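Local atomic coordinates of gram-negative insecticidal protein (Chromobacterium piscinae, PDB entry 6FBM), a protein that is an insecticidal toxin of the MACPF and beta-tripod families and probably kills by forming pores in the membranes of target insect cells. Residues E82-K87 against Y121-E126; K87-V92 against Y98-A103; R391-A396 against W456-T461. One frame throughout, in Å; residues are numbered along the deposited sequence.

Contact 1: residues E82-K87 against Y121-E126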
# COMPACT_ATOMS: atom_id res chain seq x y z
N GLU A 82 -13.70 -28.72 38.34
CA GLU A 82 -15.13 -28.38 38.29
C GLU A 82 -15.42 -27.04 38.94
O GLU A 82 -16.36 -26.35 38.55
CB GLU A 82 -15.99 -29.46 38.97
CG GLU A 82 -15.87 -30.86 38.39
CD GLU A 82 -16.01 -30.93 36.87
OE1 GLU A 82 -15.19 -31.64 36.23
OE2 GLU A 82 -16.94 -30.27 36.33
N GLU A 83 -14.63 -26.66 39.94
CA GLU A 83 -14.80 -25.37 40.58
C GLU A 83 -14.25 -24.28 39.64
O GLU A 83 -14.83 -23.21 39.53
CB GLU A 83 -14.12 -25.35 41.95
CG GLU A 83 -14.33 -24.06 42.74
CD GLU A 83 -13.51 -24.04 44.02
OE1 GLU A 83 -12.47 -23.32 44.06
OE2 GLU A 83 -13.87 -24.80 44.96
N TYR A 84 -13.13 -24.57 38.98
CA TYR A 84 -12.60 -23.67 37.96
C TYR A 84 -13.66 -23.35 36.89
O TYR A 84 -13.88 -22.19 36.56
CB TYR A 84 -11.36 -24.27 37.28
CG TYR A 84 -10.91 -23.51 36.08
CD1 TYR A 84 -10.05 -22.43 36.19
CD2 TYR A 84 -11.37 -23.86 34.81
CE1 TYR A 84 -9.65 -21.71 35.06
CE2 TYR A 84 -10.96 -23.16 33.68
CZ TYR A 84 -10.11 -22.10 33.81
OH TYR A 84 -9.72 -21.44 32.68
N ARG A 85 -14.28 -24.40 36.38
CA ARG A 85 -15.36 -24.27 35.41
C ARG A 85 -16.50 -23.40 35.90
O ARG A 85 -17.00 -22.58 35.14
CB ARG A 85 -15.93 -25.63 35.04
CG ARG A 85 -14.95 -26.51 34.30
CD ARG A 85 -15.54 -27.88 34.14
NE ARG A 85 -16.49 -27.91 33.05
CZ ARG A 85 -17.30 -28.93 32.75
NH1 ARG A 85 -17.30 -30.04 33.49
NH2 ARG A 85 -18.11 -28.83 31.70
N GLU A 86 -16.91 -23.58 37.15
CA GLU A 86 -17.97 -22.75 37.76
C GLU A 86 -17.54 -21.31 37.85
O GLU A 86 -18.32 -20.41 37.50
CB GLU A 86 -18.39 -23.23 39.14
CG GLU A 86 -19.52 -24.27 39.09
CD GLU A 86 -19.60 -25.16 40.33
OE1 GLU A 86 -18.68 -25.09 41.17
OE2 GLU A 86 -20.58 -25.94 40.45
N LYS A 87 -16.31 -21.10 38.32
CA LYS A 87 -15.80 -19.74 38.52
C LYS A 87 -15.77 -19.00 37.19
O LYS A 87 -16.17 -17.85 37.12
CB LYS A 87 -14.41 -19.77 39.16
CG LYS A 87 -14.37 -20.03 40.65
CD LYS A 87 -12.97 -20.46 41.09
CE LYS A 87 -12.81 -20.49 42.60
NZ LYS A 87 -12.67 -19.12 43.15
N TYR A 121 -5.55 -25.03 38.23
CA TYR A 121 -6.00 -24.48 36.98
C TYR A 121 -6.17 -22.98 37.20
O TYR A 121 -6.92 -22.57 38.09
CB TYR A 121 -7.33 -25.13 36.59
CG TYR A 121 -7.24 -26.64 36.53
CD1 TYR A 121 -6.67 -27.27 35.44
CD2 TYR A 121 -7.68 -27.43 37.59
CE1 TYR A 121 -6.56 -28.64 35.38
CE2 TYR A 121 -7.58 -28.81 37.55
CZ TYR A 121 -7.01 -29.41 36.44
OH TYR A 121 -6.89 -30.79 36.39
N SER A 122 -5.46 -22.17 36.40
CA SER A 122 -5.62 -20.72 36.49
C SER A 122 -5.87 -20.16 35.11
O SER A 122 -5.23 -20.55 34.12
CB SER A 122 -4.38 -20.06 37.10
OG SER A 122 -3.20 -20.38 36.37
N SER A 123 -6.81 -19.22 35.04
CA SER A 123 -6.98 -18.36 33.88
C SER A 123 -6.75 -16.94 34.34
O SER A 123 -7.51 -16.43 35.16
CB SER A 123 -8.38 -18.51 33.30
OG SER A 123 -8.69 -17.46 32.38
N THR A 124 -5.69 -16.32 33.84
CA THR A 124 -5.40 -14.94 34.15
C THR A 124 -5.68 -14.15 32.88
O THR A 124 -4.94 -14.29 31.90
CB THR A 124 -3.96 -14.81 34.62
OG1 THR A 124 -3.82 -15.49 35.87
CG2 THR A 124 -3.58 -13.37 34.81
N ARG A 125 -6.74 -13.33 32.91
CA ARG A 125 -7.25 -12.63 31.74
C ARG A 125 -7.12 -11.13 31.90
O ARG A 125 -7.51 -10.55 32.92
CB ARG A 125 -8.71 -12.97 31.45
CG ARG A 125 -9.01 -14.46 31.44
CD ARG A 125 -10.36 -14.80 30.79
NE ARG A 125 -11.49 -14.31 31.59
CZ ARG A 125 -11.92 -14.90 32.71
NH1 ARG A 125 -11.34 -16.03 33.20
NH2 ARG A 125 -12.93 -14.35 33.36
N GLU A 126 -6.53 -10.51 30.89
CA GLU A 126 -6.43 -9.08 30.86
C GLU A 126 -7.22 -8.63 29.66
O GLU A 126 -6.83 -8.88 28.52
CB GLU A 126 -5.00 -8.62 30.77
CG GLU A 126 -4.88 -7.12 30.89
CD GLU A 126 -3.47 -6.65 30.88
OE1 GLU A 126 -3.14 -5.96 31.85
OE2 GLU A 126 -2.72 -6.95 29.93
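Y84 makes this a buried helix-on-sheet contact: from helix 81-88 its ring reaches out to Y121 and S123 on strand 120-134 of the MACPF-family region. Helix and strand run nearly side by side, their segment axes 22° apart and 9.1 Å at closest approach, and the tyrosine spans that gap. CG of Y84 stands anti to the backbone N (chi1 170°), which carries the ring straight out from the helix. Near the ring's root, CB of Y121 sits off-centre over it as a CH-pi contact, 3.9 Å from Y84 CD1, and the two tyrosine side chains cross at about a right angle. The backbone N of S123 lies at the ring edge, and S123 CB comes to 3.3 Å from Y84 OH, a van der Waals contact of hydroxyl with carbon. The serine hydroxyl is held within its own strand: R125 NH1 donates to S123 OG at 3.1 Å, fairly straight (160°), the oxygen close to the guanidinium plane. NH1 also salt-bridges D76. The far end of Y121 turns away to bond the D113 carbonyl. Strand 120-134 pairs antiparallel with both 64-78 and 179-187, while L105 and D108 of helix 102-108 pack against Y84.

Contact 2: residues K87-V92 against Y98-A103; sequences KMSQHV and YKLFSA
S89 OG is gripped twice: L100 N donates to it at 2.7 Å with a nearly straight N-H (163°), and the hydroxyl also bonds the carbonyl of R85, one turn back along the helix. The serine thus fastens the incoming helix to the loop 98-101. Set beside its own backbone N (chi1 -46°), OG meets both partners, while S89 CB settles against Y98 O at 3.2 Å. Nearby, V92 and L100 meet tip to tip, V92 CG2 to L100 CD1 at 3.6 Å. The same valine methyl touches F101 CZ at 3.9 Å. L100 CB covers one face of the F101 ring over its centre, and the M88 carbonyl oxygen lies at the ring edge, 3.9 Å from F101 CE2. M88 comes in from the other end of F101, its chain bending at the thioether to set CE against the carbonyl oxygens of L100 and F101, 3.7 Å from each. Y29 adds an edge-to-face ring to F101. What results is a helix-loop-helix connection, 81-88 into 102-108, lying in sequence between strands 64-78 and 120-134. MACPF proteins carry at this position a helical cluster that can refold into membrane-spanning hairpins, a role these helices may share.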
# COMPACT_ATOMS: atom_id res chain seq x y z
N LYS A 87 -16.31 -21.10 38.32
CA LYS A 87 -15.80 -19.74 38.52
C LYS A 87 -15.77 -19.00 37.19
O LYS A 87 -16.17 -17.85 37.12
CB LYS A 87 -14.41 -19.77 39.16
CG LYS A 87 -14.37 -20.03 40.65
CD LYS A 87 -12.97 -20.46 41.09
CE LYS A 87 -12.81 -20.49 42.60
NZ LYS A 87 -12.67 -19.12 43.15
N MET A 88 -15.33 -19.68 36.15
CA MET A 88 -15.28 -19.13 34.81
C MET A 88 -16.66 -18.76 34.24
O MET A 88 -16.75 -17.88 33.40
CB MET A 88 -14.60 -20.13 33.88
CG MET A 88 -14.09 -19.54 32.59
SD MET A 88 -13.47 -20.78 31.43
CE MET A 88 -14.51 -22.24 31.68
N SER A 89 -17.70 -19.44 34.69
CA SER A 89 -19.08 -19.21 34.23
C SER A 89 -19.87 -18.13 34.98
O SER A 89 -21.00 -17.84 34.60
CB SER A 89 -19.88 -20.50 34.33
OG SER A 89 -19.14 -21.57 33.79
N GLN A 90 -19.27 -17.55 36.02
CA GLN A 90 -19.98 -16.57 36.84
C GLN A 90 -20.17 -15.27 36.09
O GLN A 90 -19.29 -14.84 35.33
CB GLN A 90 -19.24 -16.21 38.15
CG GLN A 90 -18.65 -17.33 39.01
CD GLN A 90 -19.66 -18.17 39.74
OE1 GLN A 90 -20.79 -18.37 39.26
NE2 GLN A 90 -19.26 -18.72 40.89
N HIS A 91 -21.29 -14.64 36.35
CA HIS A 91 -21.51 -13.24 36.02
C HIS A 91 -21.41 -12.98 34.52
O HIS A 91 -20.75 -12.03 34.09
CB HIS A 91 -20.53 -12.34 36.83
CG HIS A 91 -20.68 -12.46 38.32
ND1 HIS A 91 -21.77 -11.96 39.01
CD2 HIS A 91 -19.87 -13.04 39.24
CE1 HIS A 91 -21.61 -12.22 40.30
NE2 HIS A 91 -20.48 -12.88 40.47
N VAL A 92 -22.04 -13.84 33.73
CA VAL A 92 -22.17 -13.61 32.29
C VAL A 92 -23.61 -13.58 31.80
O VAL A 92 -23.85 -13.48 30.60
CB VAL A 92 -21.37 -14.64 31.48
CG1 VAL A 92 -19.92 -14.62 31.93
CG2 VAL A 92 -21.97 -16.03 31.62
N TYR A 98 -24.75 -23.13 35.97
CA TYR A 98 -24.20 -24.00 34.91
C TYR A 98 -22.71 -23.80 34.75
O TYR A 98 -22.19 -22.70 34.94
CB TYR A 98 -24.91 -23.77 33.57
CG TYR A 98 -26.34 -24.28 33.51
CD1 TYR A 98 -26.63 -25.61 33.22
CD2 TYR A 98 -27.41 -23.44 33.79
CE1 TYR A 98 -27.93 -26.09 33.21
CE2 TYR A 98 -28.73 -23.92 33.79
CZ TYR A 98 -28.97 -25.24 33.48
OH TYR A 98 -30.24 -25.71 33.46
N LYS A 99 -22.03 -24.88 34.41
CA LYS A 99 -20.64 -24.83 33.94
C LYS A 99 -20.63 -24.56 32.44
O LYS A 99 -20.91 -25.44 31.61
CB LYS A 99 -19.92 -26.15 34.25
CG LYS A 99 -19.89 -26.50 35.73
CD LYS A 99 -19.35 -27.90 36.00
CE LYS A 99 -19.84 -28.36 37.37
NZ LYS A 99 -19.37 -29.74 37.68
N LEU A 100 -20.31 -23.31 32.11
CA LEU A 100 -20.33 -22.81 30.75
C LEU A 100 -18.96 -22.87 30.15
O LEU A 100 -17.99 -23.15 30.84
CB LEU A 100 -20.82 -21.37 30.73
CG LEU A 100 -22.18 -21.08 31.37
CD1 LEU A 100 -22.45 -19.59 31.33
CD2 LEU A 100 -23.28 -21.84 30.66
N PHE A 101 -18.90 -22.62 28.85
CA PHE A 101 -17.65 -22.44 28.12
C PHE A 101 -16.71 -23.65 28.19
O PHE A 101 -15.50 -23.50 28.30
CB PHE A 101 -16.94 -21.16 28.59
CG PHE A 101 -17.86 -19.99 28.75
CD1 PHE A 101 -18.70 -19.60 27.72
CD2 PHE A 101 -17.90 -19.28 29.94
CE1 PHE A 101 -19.57 -18.53 27.87
CE2 PHE A 101 -18.76 -18.20 30.10
CZ PHE A 101 -19.61 -17.83 29.07
N SER A 102 -17.29 -24.84 28.07
CA SER A 102 -16.52 -26.10 28.17
C SER A 102 -15.46 -26.23 27.08
O SER A 102 -14.41 -26.83 27.32
CB SER A 102 -17.45 -27.34 28.18
OG SER A 102 -18.43 -27.23 29.21
N ALA A 103 -15.68 -25.66 25.90
CA ALA A 103 -14.69 -25.75 24.82
C ALA A 103 -13.40 -24.97 25.11
O ALA A 103 -12.35 -25.29 24.57
CB ALA A 103 -15.30 -25.31 23.50

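Contact 3: residues R391-A396 against W456-T461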
# COMPACT_ATOMS: atom_id res chain seq x y z
N ARG A 391 14.44 -37.84 66.58
CA ARG A 391 14.39 -39.03 67.39
C ARG A 391 13.11 -39.14 68.17
O ARG A 391 12.76 -38.26 68.92
CB ARG A 391 15.55 -39.08 68.36
CG ARG A 391 16.87 -39.39 67.71
CD ARG A 391 17.82 -40.09 68.69
NE ARG A 391 19.18 -39.55 68.60
CZ ARG A 391 19.57 -38.40 69.14
NH1 ARG A 391 18.73 -37.62 69.80
NH2 ARG A 391 20.83 -38.01 68.99
N VAL A 392 12.41 -40.24 67.97
CA VAL A 392 11.30 -40.58 68.81
C VAL A 392 11.87 -41.14 70.12
O VAL A 392 11.29 -40.93 71.18
CB VAL A 392 10.38 -41.62 68.12
CG1 VAL A 392 9.19 -41.98 69.00
CG2 VAL A 392 9.85 -41.07 66.83
N TRP A 393 13.01 -41.83 70.01
CA TRP A 393 13.58 -42.59 71.12
C TRP A 393 15.02 -42.96 70.84
O TRP A 393 15.38 -43.20 69.69
CB TRP A 393 12.79 -43.88 71.30
CG TRP A 393 13.38 -44.88 72.23
CD1 TRP A 393 13.20 -44.95 73.58
CD2 TRP A 393 14.25 -45.98 71.89
NE1 TRP A 393 13.90 -46.01 74.11
CE2 TRP A 393 14.55 -46.66 73.09
CE3 TRP A 393 14.79 -46.44 70.70
CZ2 TRP A 393 15.38 -47.78 73.13
CZ3 TRP A 393 15.62 -47.55 70.74
CH2 TRP A 393 15.91 -48.20 71.94
N ASP A 394 15.82 -43.02 71.90
CA ASP A 394 17.12 -43.68 71.86
C ASP A 394 17.38 -44.47 73.15
O ASP A 394 16.59 -44.37 74.09
CB ASP A 394 18.25 -42.66 71.58
CG ASP A 394 18.22 -41.47 72.49
OD1 ASP A 394 18.61 -41.59 73.65
OD2 ASP A 394 17.83 -40.39 72.05
N ASP A 395 18.48 -45.23 73.19
CA ASP A 395 18.84 -46.11 74.33
C ASP A 395 19.75 -45.45 75.38
O ASP A 395 20.43 -46.16 76.13
CB ASP A 395 19.48 -47.42 73.83
CG ASP A 395 20.98 -47.29 73.54
OD1 ASP A 395 21.39 -46.29 72.91
OD2 ASP A 395 21.75 -48.19 73.95
N ALA A 396 19.77 -44.11 75.44
CA ALA A 396 20.56 -43.40 76.45
C ALA A 396 20.11 -43.86 77.83
O ALA A 396 18.89 -43.85 78.12
CB ALA A 396 20.39 -41.89 76.30
N TRP A 456 6.97 -54.19 68.76
CA TRP A 456 8.12 -54.22 69.68
C TRP A 456 8.07 -53.01 70.64
O TRP A 456 7.41 -52.02 70.36
CB TRP A 456 9.39 -54.18 68.87
CG TRP A 456 10.69 -54.21 69.61
CD1 TRP A 456 11.38 -55.31 69.97
CD2 TRP A 456 11.50 -53.10 70.01
NE1 TRP A 456 12.56 -54.97 70.58
CE2 TRP A 456 12.66 -53.61 70.61
CE3 TRP A 456 11.35 -51.71 69.90
CZ2 TRP A 456 13.67 -52.80 71.12
CZ3 TRP A 456 12.38 -50.90 70.40
CH2 TRP A 456 13.51 -51.45 71.00
N TRP A 457 8.72 -53.16 71.78
CA TRP A 457 9.04 -52.06 72.70
C TRP A 457 10.39 -52.35 73.33
O TRP A 457 10.89 -53.47 73.25
CB TRP A 457 7.99 -51.83 73.80
CG TRP A 457 7.39 -53.07 74.45
CD1 TRP A 457 7.99 -54.28 74.65
CD2 TRP A 457 6.07 -53.18 75.01
NE1 TRP A 457 7.13 -55.15 75.26
CE2 TRP A 457 5.94 -54.51 75.49
CE3 TRP A 457 4.98 -52.30 75.14
CZ2 TRP A 457 4.76 -54.97 76.10
CZ3 TRP A 457 3.82 -52.76 75.73
CH2 TRP A 457 3.72 -54.09 76.20
N ASP A 458 10.97 -51.34 73.96
CA ASP A 458 12.34 -51.44 74.45
C ASP A 458 12.47 -51.97 75.86
O ASP A 458 13.57 -52.05 76.37
CB ASP A 458 13.04 -50.07 74.34
CG ASP A 458 12.65 -49.11 75.46
OD1 ASP A 458 11.44 -48.89 75.64
OD2 ASP A 458 13.53 -48.57 76.13
N LYS A 459 11.35 -52.32 76.51
CA LYS A 459 11.42 -52.66 77.94
C LYS A 459 12.35 -53.86 78.19
O LYS A 459 12.35 -54.83 77.43
CB LYS A 459 10.05 -52.77 78.58
CG LYS A 459 9.22 -53.97 78.21
CD LYS A 459 7.74 -53.58 78.02
CE LYS A 459 7.04 -52.97 79.20
NZ LYS A 459 5.54 -53.20 79.11
N GLY A 460 13.18 -53.71 79.23
CA GLY A 460 14.33 -54.57 79.46
C GLY A 460 15.65 -53.89 79.17
O GLY A 460 16.66 -54.22 79.79
N THR A 461 15.66 -52.95 78.21
CA THR A 461 16.89 -52.23 77.82
C THR A 461 17.45 -51.36 78.96
O THR A 461 18.67 -51.23 79.13
CB THR A 461 16.65 -51.41 76.52
OG1 THR A 461 17.90 -51.11 75.87
CG2 THR A 461 15.93 -50.13 76.81
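W456 meets W393 first: its six-membered ring points an edge at the face of the W393 six-membered ring, a T-shaped pair with centroids 5.9 Å apart and planes at 77°. The nearest atoms are the two CH2 carbons, at 4.1 Å. Two residues on, the backbone N of D458 lies over the rim of the W456 ring, and its side chain swings back to W393. With CG of D458 between its backbone N and carbonyl carbon (chi1 78°), CB rests 3.5 Å from W393 CZ2 and the carboxylate stands steeply to the indole. W393 NE1 reaches D458 OD2 at 3.3 Å, a weak and bent hydrogen bond; the stronger partner of that N-H is the K465 carbonyl. D458 OD1 bonds Y489 OH and V467 N, linking the start of a type II turn to both. That turn is closed by T461 N to D458 O at 2.9 Å, with G460 at positive phi. T461 then brings CG2 to the indole edge, 4.4 Å from W393 CZ2, while its hydroxyl bonds the S335 carbonyl. Buried D458 is probably ionised; W456, D458 and T461 together pack the indole, and with one weak hydrogen bond across, van der Waals contact dominates.

From the N terminus, the chain enters helix 81-88, nearly all of which (82-87) belongs to contact 1; K87 is shared with contact 2, which continues past the helix end. Contact 2 closes first, a short loop returning at 98-103. The chain then passes through helices 102-108 and 111-115 before strand 120-134 closes the wider loop of contact 1, so the smaller loop lies within the larger. The two touch: E82 salt-bridges K99, and R85 probably bonds S102. Contact 2 holds the two helices' connection together; contact 1 fastens helix 81-88 to strand 120-134 of the MACPF-region sheet. Contact 3 follows in series, its centre 53 Å from contact 1, joining two antiparallel sheets in the Vps62-family region, probably the beta-tripod part.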